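Local atomic coordinates of cytolethal distending toxin subunit B (PDB entry 2F1N), a protein that nicks DNA as the endonuclease subunit of a tripartite bacterial toxin, very probably damaging the DNA of intoxicated cells and arresting them at G2/M. Residues 138-143 against 177-182. Numbering follows the deposited sequence.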
# COMPACT_ATOMS: atom_id res chain seq x y z
N ILE A 138 10.71 -1.56 -6.92
CA ILE A 138 10.85 -1.39 -8.37
C ILE A 138 12.01 -0.42 -8.48
O ILE A 138 11.90 0.74 -8.04
CB ILE A 138 9.59 -0.80 -8.97
CG1 ILE A 138 8.45 -1.85 -8.87
CG2 ILE A 138 9.79 -0.46 -10.46
CD1 ILE A 138 7.13 -1.19 -8.93
N GLY A 139 13.14 -0.89 -9.00
CA GLY A 139 14.32 -0.00 -9.05
C GLY A 139 14.73 0.43 -7.66
O GLY A 139 14.88 -0.38 -6.73
N ASN A 140 14.90 1.74 -7.49
CA ASN A 140 15.41 2.29 -6.25
C ASN A 140 14.32 2.70 -5.25
O ASN A 140 14.62 3.39 -4.28
CB ASN A 140 16.19 3.54 -6.63
CG ASN A 140 17.14 3.95 -5.59
OD1 ASN A 140 18.07 3.19 -5.25
ND2 ASN A 140 16.97 5.18 -5.08
N ASP A 141 13.07 2.26 -5.49
CA ASP A 141 11.93 2.66 -4.69
C ASP A 141 11.18 1.43 -4.18
O ASP A 141 11.10 0.43 -4.89
CB ASP A 141 10.99 3.44 -5.59
CG ASP A 141 11.63 4.68 -6.16
OD1 ASP A 141 12.12 5.49 -5.39
OD2 ASP A 141 11.67 4.92 -7.37
N ALA A 142 10.67 1.51 -2.96
CA ALA A 142 9.93 0.41 -2.38
C ALA A 142 8.57 0.92 -1.95
O ALA A 142 8.43 2.03 -1.40
CB ALA A 142 10.72 -0.15 -1.17
N PHE A 143 7.53 0.07 -2.12
CA PHE A 143 6.19 0.50 -1.77
C PHE A 143 5.55 -0.60 -0.93
O PHE A 143 5.67 -1.77 -1.30
CB PHE A 143 5.39 0.65 -3.06
CG PHE A 143 5.96 1.69 -3.98
CD1 PHE A 143 5.60 3.03 -3.84
CD2 PHE A 143 6.88 1.32 -4.96
CE1 PHE A 143 6.16 4.02 -4.70
CE2 PHE A 143 7.44 2.30 -5.82
CZ PHE A 143 7.06 3.62 -5.68
N ALA A 177 19.66 2.72 1.24
CA ALA A 177 19.26 4.03 0.75
C ALA A 177 18.10 4.04 -0.20
O ALA A 177 17.89 5.02 -0.91
CB ALA A 177 20.53 4.79 0.10
N LEU A 178 17.33 2.96 -0.25
CA LEU A 178 16.13 2.94 -1.09
C LEU A 178 15.12 3.98 -0.60
O LEU A 178 15.01 4.28 0.61
CB LEU A 178 15.50 1.53 -1.06
CG LEU A 178 16.30 0.37 -1.70
CD1 LEU A 178 15.61 -1.02 -1.37
CD2 LEU A 178 16.48 0.53 -3.25
N ASN A 179 14.41 4.60 -1.53
CA ASN A 179 13.31 5.46 -1.13
C ASN A 179 12.09 4.60 -0.92
O ASN A 179 11.71 3.89 -1.83
CB ASN A 179 13.02 6.50 -2.22
CG ASN A 179 14.20 7.47 -2.38
OD1 ASN A 179 14.61 8.09 -1.43
ND2 ASN A 179 14.73 7.57 -3.60
N TRP A 180 11.50 4.67 0.26
CA TRP A 180 10.33 3.81 0.56
C TRP A 180 9.06 4.61 0.80
O TRP A 180 9.11 5.79 1.24
CB TRP A 180 10.62 2.87 1.72
CG TRP A 180 11.29 3.45 2.95
CD1 TRP A 180 12.62 3.38 3.24
CD2 TRP A 180 10.66 4.11 4.07
NE1 TRP A 180 12.87 3.95 4.46
CE2 TRP A 180 11.70 4.39 5.01
CE3 TRP A 180 9.32 4.46 4.41
CZ2 TRP A 180 11.46 5.04 6.24
CZ3 TRP A 180 9.09 5.10 5.65
CH2 TRP A 180 10.15 5.36 6.56
N MET A 181 7.91 3.98 0.54
CA MET A 181 6.64 4.63 0.80
C MET A 181 5.72 3.58 1.39
O MET A 181 5.60 2.51 0.83
CB MET A 181 6.02 5.18 -0.49
CG MET A 181 4.80 6.00 -0.13
SD MET A 181 3.91 6.71 -1.52
CE MET A 181 5.20 7.68 -2.30
N ILE A 182 5.12 3.91 2.53
CA ILE A 182 4.12 3.01 3.15
C ILE A 182 2.73 3.62 2.89
O ILE A 182 2.44 4.76 3.30
CB ILE A 182 4.36 2.91 4.66
CG1 ILE A 182 5.84 2.57 5.00
CG2 ILE A 182 3.39 1.84 5.23
CD1 ILE A 182 6.22 2.72 6.49
O HOH W 1 18.68 6.35 -3.16
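Asp141, Ala142 and Phe143 pair in parallel with Asn179, Trp180 and Met181, joining two central strands of one sheet of the DNase I-like fold. The chain between them includes helix 156-168, which packs on the face carrying Ala142 and Trp180, so the connection is a beta-alpha-beta crossover. Asn140 O takes the first rung from Asn179 N (3.0 Å); Ala142 then grips the partner strand twice, giving its N-H to Asn179 O and receiving Met181 N on its own O, both at 2.8 Å. Asp141 CA also makes a short CA-H...O contact with Asn179 O. The type II' turn from Ile138 to Asp141 delivers Asn140 to the start of this ladder.

Asn140 has CG anti to its backbone N (chi1 -160°); its amide plane and that of Asn179 are 86° apart. The ND2 atoms approach to 3.6 Å, a pairing of two donors explained by Asp12, whose OD2 accepts from both. A water also bridges Asn140 ND2 and Ala177 O, while Asn140 OD1 rests against Leu178 CD2. Asp141 runs alongside Asn179, its carboxylate nearly coplanar with the amide and OD1 3.4 Å from Asn179 CB. Asp141 OD1 also lies close to Asp12 OD2, and the two amide N-H groups that Asp12 accepts probably offset some of the repulsion between like charges.

On the helix-covered face, Trp180 meets Ala142 CB through its CB alone, the rest of the side chain leading away from strand 141-143; the indole meets the Phe167 ring, their planes about 15° apart, and bonds through NE1 to Ser229. On the opposite face, where Val18 of strand 18-25 touches both side chains, Met181 crosses Phe143 obliquely, its CB 4.0 Å from ring atom CD1.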